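Local coordinates for cyclohexadienyl dehydratase (Synthetic construct, PDB 5JOS), which probably converts prephenate to phenylpyruvate and arogenate to phenylalanine, as a reconstructed ancestral enzyme built on a periplasmic solute-binding protein fold, at residues 219-222 against 223-227; 228-231 against 232-236. All coordinates share one frame; numbering follows the deposited sequence.

Contact 1: 219-222 against 223-227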
ATOM      1  N   GLU A 219     -14.900   5.804 -17.855  1.00 47.22           N
ATOM      2  CA  GLU A 219     -15.065   7.167 -17.502  1.00 46.83           C
ATOM      3  C   GLU A 219     -14.729   7.383 -16.042  1.00 44.18           C
ATOM      4  O   GLU A 219     -13.861   8.166 -15.727  1.00 40.84           O
ATOM      5  CB  GLU A 219     -16.508   7.596 -17.783  1.00 52.86           C
ATOM      6  CG  GLU A 219     -16.635   9.087 -17.938  1.00 59.60           C
ATOM      7  CD  GLU A 219     -17.999   9.524 -18.483  1.00 62.79           C
ATOM      8  OE1 GLU A 219     -18.109   9.720 -19.716  1.00 66.16           O
ATOM      9  OE2 GLU A 219     -18.940   9.636 -17.647  1.00 60.50           O
ATOM     10  N   PHE A 220     -15.324   6.601 -15.149  1.00 42.04           N
ATOM     11  CA  PHE A 220     -14.986   6.724 -13.749  1.00 42.32           C
ATOM     12  C   PHE A 220     -13.516   6.356 -13.529  1.00 40.56           C
ATOM     13  O   PHE A 220     -12.767   7.028 -12.821  1.00 36.79           O
ATOM     14  CB  PHE A 220     -15.890   5.841 -12.924  1.00 43.67           C
ATOM     15  CG  PHE A 220     -15.777   6.030 -11.407  1.00 44.98           C
ATOM     16  CD1 PHE A 220     -15.436   7.210 -10.854  1.00 48.38           C
ATOM     17  CD2 PHE A 220     -16.023   4.981 -10.574  1.00 48.03           C
ATOM     18  CE1 PHE A 220     -15.367   7.379  -9.485  1.00 50.11           C
ATOM     19  CE2 PHE A 220     -15.946   5.112  -9.212  1.00 47.71           C
ATOM     20  CZ  PHE A 220     -15.633   6.328  -8.656  1.00 48.76           C
ATOM     21  N   LEU A 221     -13.069   5.302 -14.164  1.00 42.45           N
ATOM     22  CA  LEU A 221     -11.716   4.862 -13.934  1.00 40.51           C
ATOM     23  C   LEU A 221     -10.731   5.982 -14.387  1.00 40.50           C
ATOM     24  O   LEU A 221      -9.745   6.258 -13.729  1.00 37.37           O
ATOM     25  CB  LEU A 221     -11.425   3.598 -14.698  1.00 45.27           C
ATOM     26  CG  LEU A 221      -9.941   3.266 -14.695  1.00 48.17           C
ATOM     27  CD1 LEU A 221      -9.665   2.589 -13.386  1.00 47.60           C
ATOM     28  CD2 LEU A 221      -9.457   2.376 -15.817  1.00 54.55           C
ATOM     29  N   ASN A 222     -10.967   6.565 -15.548  1.00 38.25           N
ATOM     30  CA  ASN A 222     -10.116   7.691 -16.008  1.00 40.26           C
ATOM     31  C   ASN A 222     -10.144   8.889 -15.047  1.00 40.31           C
ATOM     32  O   ASN A 222      -9.124   9.549 -14.879  1.00 39.61           O
ATOM     33  CB  ASN A 222     -10.582   8.180 -17.348  1.00 43.21           C
ATOM     34  CG  ASN A 222     -10.205   7.217 -18.464  1.00 45.50           C
ATOM     35  OD1 ASN A 222      -9.490   6.271 -18.289  1.00 48.53           O
ATOM     36  ND2 ASN A 222     -10.719   7.462 -19.582  1.00 47.55           N
ATOM     37  N   TYR A 223     -11.335   9.205 -14.529  1.00 39.07           N
ATOM     38  CA  TYR A 223     -11.421  10.245 -13.525  1.00 42.39           C
ATOM     39  C   TYR A 223     -10.517   9.893 -12.370  1.00 38.27           C
ATOM     40  O   TYR A 223      -9.752  10.686 -11.915  1.00 37.66           O
ATOM     41  CB  TYR A 223     -12.843  10.378 -12.960  1.00 41.66           C
ATOM     42  CG  TYR A 223     -13.061  11.608 -12.062  1.00 40.50           C
ATOM     43  CD1 TYR A 223     -12.630  11.626 -10.737  1.00 38.55           C
ATOM     44  CD2 TYR A 223     -13.743  12.749 -12.533  1.00 40.10           C
ATOM     45  CE1 TYR A 223     -12.808  12.769  -9.942  1.00 38.66           C
ATOM     46  CE2 TYR A 223     -13.920  13.878 -11.724  1.00 40.51           C
ATOM     47  CZ  TYR A 223     -13.454  13.870 -10.423  1.00 38.83           C
ATOM     48  OH  TYR A 223     -13.637  14.961  -9.580  1.00 42.07           O
ATOM     49  N   VAL A 224     -10.672   8.702 -11.836  1.00 36.76           N
ATOM     50  CA  VAL A 224      -9.854   8.296 -10.679  1.00 34.63           C
ATOM     51  C   VAL A 224      -8.403   8.384 -10.888  1.00 35.27           C
ATOM     52  O   VAL A 224      -7.667   8.848  -9.977  1.00 33.29           O
ATOM     53  CB  VAL A 224     -10.208   6.897 -10.156  1.00 36.51           C
ATOM     54  CG1 VAL A 224      -9.276   6.462  -9.032  1.00 35.50           C
ATOM     55  CG2 VAL A 224     -11.597   6.893  -9.649  1.00 36.37           C
ATOM     56  N   ASN A 225      -7.953   7.937 -12.059  1.00 37.04           N
ATOM     57  CA  ASN A 225      -6.561   8.036 -12.426  1.00 35.62           C
ATOM     58  C   ASN A 225      -6.052   9.447 -12.570  1.00 40.01           C
ATOM     59  O   ASN A 225      -4.921   9.762 -12.152  1.00 36.70           O
ATOM     60  CB  ASN A 225      -6.279   7.243 -13.723  1.00 37.62           C
ATOM     61  CG  ASN A 225      -6.238   5.693 -13.453  1.00 38.74           C
ATOM     62  OD1 ASN A 225      -6.076   5.267 -12.332  1.00 33.71           O
ATOM     63  ND2 ASN A 225      -6.394   4.896 -14.475  1.00 38.11           N
ATOM     64  N   GLN A 226      -6.812  10.307 -13.233  1.00 38.12           N
ATOM     65  CA  GLN A 226      -6.446  11.732 -13.221  1.00 39.42           C
ATOM     66  C   GLN A 226      -6.451  12.287 -11.802  1.00 37.66           C
ATOM     67  O   GLN A 226      -5.616  13.067 -11.400  1.00 39.88           O
ATOM     68  CB  GLN A 226      -7.470  12.500 -13.976  1.00 41.94           C
ATOM     69  CG  GLN A 226      -7.369  12.241 -15.450  1.00 42.78           C
ATOM     70  CD  GLN A 226      -8.681  12.483 -16.109  1.00 48.74           C
ATOM     71  OE1 GLN A 226      -9.712  12.775 -15.479  1.00 48.24           O
ATOM     72  NE2 GLN A 226      -8.656  12.407 -17.395  1.00 48.97           N
ATOM     73  N   TRP A 227      -7.393  11.893 -11.026  1.00 37.05           N
ATOM     74  CA  TRP A 227      -7.382  12.419  -9.673  1.00 39.91           C
ATOM     75  C   TRP A 227      -6.205  11.930  -8.801  1.00 42.23           C
ATOM     76  O   TRP A 227      -5.607  12.723  -8.021  1.00 40.05           O
ATOM     77  CB  TRP A 227      -8.619  12.042  -9.023  1.00 36.58           C
ATOM     78  CG  TRP A 227      -8.665  12.445  -7.700  1.00 36.65           C
ATOM     79  CD1 TRP A 227      -8.800  13.729  -7.233  1.00 40.14           C
ATOM     80  CD2 TRP A 227      -8.567  11.607  -6.555  1.00 36.75           C
ATOM     81  NE1 TRP A 227      -8.817  13.712  -5.871  1.00 41.31           N
ATOM     82  CE2 TRP A 227      -8.641  12.433  -5.434  1.00 36.44           C
ATOM     83  CE3 TRP A 227      -8.394  10.261  -6.380  1.00 36.61           C
ATOM     84  CZ2 TRP A 227      -8.633  11.957  -4.203  1.00 41.09           C
ATOM     85  CZ3 TRP A 227      -8.347   9.773  -5.078  1.00 40.99           C
ATOM     86  CH2 TRP A 227      -8.436  10.600  -4.035  1.00 37.39           C
TER
HETATM   87  O   HOH W   1      -7.063   6.052 -17.118  1.00 49.28           O
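Phe220 and Val224, one helical turn apart, meet face to methyl: CG2 of Val224 stands over one face of the phenyl ring, 4.2 Å from the Phe220 ring centroid and 25° off the normal, a CH-pi contact displaced toward the rim. The nearest ring carbon is CE1 of Phe220, 3.8 Å from Val224 CG2. With CG of Phe220 anti to its backbone N (chi1 -171°), the ring leans along the helix, and CG2 of Val224, lying beside its own N, reaches back to it. The ring also packs on Leu16 and Ile19 of helix 15-22, and Met213 of strand 205-213 touches Phe220, Leu221 and Val224, so this buried side of helix 218-233 faces the body of its lobe.

A neighbouring side of the helix is polar. Asn222 and Asn225 are joined through one water, which donates to Asn222 OD1 at 2.7 Å and accepts from Asn225 ND2 at 3.0 Å. The other end of the Asn225 amide, OD1, takes the backbone N-H of Asp104, so both ends of the group are engaged and its rotation is fixed. Leu221 lies against the same amide, its CG 3.9 Å from Asn225 ND2. Cut back to alanine, Asn225 would lose its amide, which would probably leave the Asp104 N-H without this acceptor and take away the N-H that holds the water on that side.

Beneath these side chains run regular i to i+4 bonds, among them Val224 N to Phe220 O at 2.9 Å, nearly straight at 173°. Tyr223 carries its hydroxyl away to Ser59 of helix 48-60. The chemistry thus divides the helix surface: dispersion forces hold the Phe220 side, whereas on the Asn225 side a directional amide bond ties the helix to the loop at Asp104 and a water links its two asparagines.

Contact 2: 228-231 against 232-236; sequences LDQM and KQQGT
The carboxylate of Asp229 and the amide of Gln233 run alongside each other in the same direction, their flat ends nearly parallel (6° between the planes), yet the closest approach between the two side chains is Asp229 OD1 to the methylene CG of Gln233, 4.1 Å. The amides of Gln230 and Gln234 are turned 33° against each other; here it is an aliphatic carbon, Gln230 CG, that meets Gln234 OE1 at 3.8 Å. In the plane of the Gln234 amide, NE2 donates to Thr236 OG1 at 3.3 Å. Gln234 CG is flanked by both backbone neighbours (chi1 79°), and a bend at chi2 brings the amide back over the last turn, with NE2 3.7 Å from Met231 CA.

Helix 218-233 ends here in a Schellman motif with Gly235 at C-prime. The N-H of Gly235 bonds to Lys232 O at 3.1 Å, and Thr236 N reaches back weakly to Met231 O. The positive phi of Gly235 would press a side chain against the preceding carbonyl, which accounts for glycine. The same residue is the N-cap of helix 236-245, leaving almost no linker between the helices.

Across this turn, Met231 and Thr236 make an apolar contact: Met231 CE lies 3.9 Å from the methyl CG2 of Thr236, while SD runs past Thr236 CB. Lys232 folds alongside the preceding turn, CE 3.6 Å from Leu228 O, and its NZ continues to the carbonyl O of Pro105. Tyr237 of the following helix packs against Leu228, Met231 and Lys232.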
ATOM      1  N   LEU A 228      -5.802  10.679  -9.009  1.00 38.43           N
ATOM      2  CA  LEU A 228      -4.639  10.138  -8.259  1.00 39.12           C
ATOM      3  C   LEU A 228      -3.397  10.831  -8.610  1.00 41.22           C
ATOM      4  O   LEU A 228      -2.595  11.161  -7.780  1.00 42.78           O
ATOM      5  CB  LEU A 228      -4.362   8.702  -8.618  1.00 39.35           C
ATOM      6  CG  LEU A 228      -5.202   7.735  -7.948  1.00 39.03           C
ATOM      7  CD1 LEU A 228      -4.789   6.343  -8.407  1.00 46.17           C
ATOM      8  CD2 LEU A 228      -4.875   7.870  -6.476  1.00 43.00           C
ATOM      9  N   ASP A 229      -3.230  11.074  -9.888  1.00 44.22           N
ATOM     10  CA  ASP A 229      -2.069  11.760 -10.311  1.00 47.09           C
ATOM     11  C   ASP A 229      -2.071  13.190  -9.744  1.00 49.07           C
ATOM     12  O   ASP A 229      -1.014  13.725  -9.392  1.00 48.08           O
ATOM     13  CB  ASP A 229      -1.954  11.755 -11.804  1.00 53.00           C
ATOM     14  CG  ASP A 229      -0.914  12.725 -12.283  1.00 58.43           C
ATOM     15  OD1 ASP A 229      -1.238  13.870 -12.545  1.00 71.67           O
ATOM     16  OD2 ASP A 229       0.268  12.395 -12.323  1.00 62.20           O
ATOM     17  N   GLN A 230      -3.233  13.819  -9.635  1.00 45.07           N
ATOM     18  CA  GLN A 230      -3.261  15.146  -9.069  1.00 46.20           C
ATOM     19  C   GLN A 230      -2.866  15.131  -7.594  1.00 47.61           C
ATOM     20  O   GLN A 230      -2.137  15.943  -7.103  1.00 47.59           O
ATOM     21  CB  GLN A 230      -4.671  15.695  -9.190  1.00 51.36           C
ATOM     22  CG  GLN A 230      -4.957  16.910  -8.358  1.00 55.50           C
ATOM     23  CD  GLN A 230      -6.317  17.510  -8.696  1.00 57.73           C
ATOM     24  OE1 GLN A 230      -6.454  18.303  -9.647  1.00 56.21           O
ATOM     25  NE2 GLN A 230      -7.319  17.158  -7.900  1.00 53.23           N
ATOM     26  N   MET A 231      -3.390  14.154  -6.918  1.00 48.23           N
ATOM     27  CA  MET A 231      -3.069  13.856  -5.564  1.00 50.84           C
ATOM     28  C   MET A 231      -1.565  13.596  -5.313  1.00 50.39           C
ATOM     29  O   MET A 231      -0.957  14.085  -4.332  1.00 43.64           O
ATOM     30  CB  MET A 231      -3.854  12.646  -5.289  1.00 46.85           C
ATOM     31  CG  MET A 231      -4.274  12.450  -3.932  1.00 59.88           C
ATOM     32  SD  MET A 231      -5.666  13.401  -3.272  1.00 54.85           S
ATOM     33  CE  MET A 231      -5.988  12.115  -2.093  1.00 57.42           C
ATOM     34  N   LYS A 232      -0.952  12.843  -6.200  1.00 48.55           N
ATOM     35  CA  LYS A 232       0.512  12.715  -6.132  1.00 53.72           C
ATOM     36  C   LYS A 232       1.199  14.032  -6.279  1.00 58.01           C
ATOM     37  O   LYS A 232       2.060  14.387  -5.478  1.00 50.74           O
ATOM     38  CB  LYS A 232       1.059  11.744  -7.164  1.00 54.46           C
ATOM     39  CG  LYS A 232       0.849  10.347  -6.664  1.00 60.99           C
ATOM     40  CD  LYS A 232       0.788   9.316  -7.760  1.00 70.52           C
ATOM     41  CE  LYS A 232      -0.341   8.363  -7.410  1.00 77.47           C
ATOM     42  NZ  LYS A 232      -0.023   6.987  -7.852  1.00 84.14           N
ATOM     43  N   GLN A 233       0.802  14.760  -7.310  1.00 59.38           N
ATOM     44  CA  GLN A 233       1.502  15.971  -7.689  1.00 64.51           C
ATOM     45  C   GLN A 233       1.456  17.001  -6.615  1.00 61.75           C
ATOM     46  O   GLN A 233       2.460  17.660  -6.374  1.00 61.55           O
ATOM     47  CB  GLN A 233       0.935  16.582  -8.989  1.00 71.97           C
ATOM     48  CG  GLN A 233       1.436  15.860 -10.224  1.00 78.97           C
ATOM     49  CD  GLN A 233       2.911  16.149 -10.471  1.00 89.34           C
ATOM     50  OE1 GLN A 233       3.775  15.312 -10.199  1.00 90.48           O
ATOM     51  NE2 GLN A 233       3.214  17.360 -10.958  1.00 93.03           N
ATOM     52  N   GLN A 234       0.320  17.178  -5.952  1.00 58.46           N
ATOM     53  CA  GLN A 234       0.309  18.204  -4.919  1.00 63.93           C
ATOM     54  C   GLN A 234       0.772  17.746  -3.526  1.00 61.54           C
ATOM     55  O   GLN A 234       0.701  18.514  -2.572  1.00 63.91           O
ATOM     56  CB  GLN A 234      -1.037  18.822  -4.828  1.00 66.37           C
ATOM     57  CG  GLN A 234      -2.019  17.988  -4.074  1.00 66.82           C
ATOM     58  CD  GLN A 234      -3.379  18.115  -4.715  1.00 74.89           C
ATOM     59  OE1 GLN A 234      -3.603  19.029  -5.535  1.00 69.55           O
ATOM     60  NE2 GLN A 234      -4.283  17.165  -4.394  1.00 74.36           N
ATOM     61  N   GLY A 235       1.245  16.519  -3.396  1.00 54.99           N
ATOM     62  CA  GLY A 235       1.939  16.137  -2.152  1.00 58.63           C
ATOM     63  C   GLY A 235       1.034  15.455  -1.157  1.00 56.59           C
ATOM     64  O   GLY A 235       1.464  15.133  -0.057  1.00 56.29           O
ATOM     65  N   THR A 236      -0.208  15.202  -1.542  1.00 48.77           N
ATOM     66  CA  THR A 236      -1.143  14.637  -0.599  1.00 47.89           C
ATOM     67  C   THR A 236      -0.755  13.196  -0.255  1.00 44.42           C
ATOM     68  O   THR A 236      -0.897  12.809   0.892  1.00 41.69           O
ATOM     69  CB  THR A 236      -2.574  14.679  -1.162  1.00 49.96           C
ATOM     70  OG1 THR A 236      -2.735  15.946  -1.788  1.00 50.09           O
ATOM     71  CG2 THR A 236      -3.610  14.477  -0.034  1.00 48.73           C
TER

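Contact 1 lies within helix 218-233 and closes at Trp227; contact 2 opens at Leu228 and follows in series, running from the last turns of the helix through the Gly235 turn. They neither nest nor cross, and their centres are 13 Å apart. The chain leaves strand 205-213 and enters the helix, whose early turns in contact 1 rest on that strand, on helix 15-22 near the N terminus and on helix 48-60. Neither contact closes a long loop, since each links residues a turn or so apart. Contact 2 instead ends the helix and turns the chain into helix 236-245. Asp104 and Pro105, reached from Asn225 and Lys232, tie both contacts to a single loop.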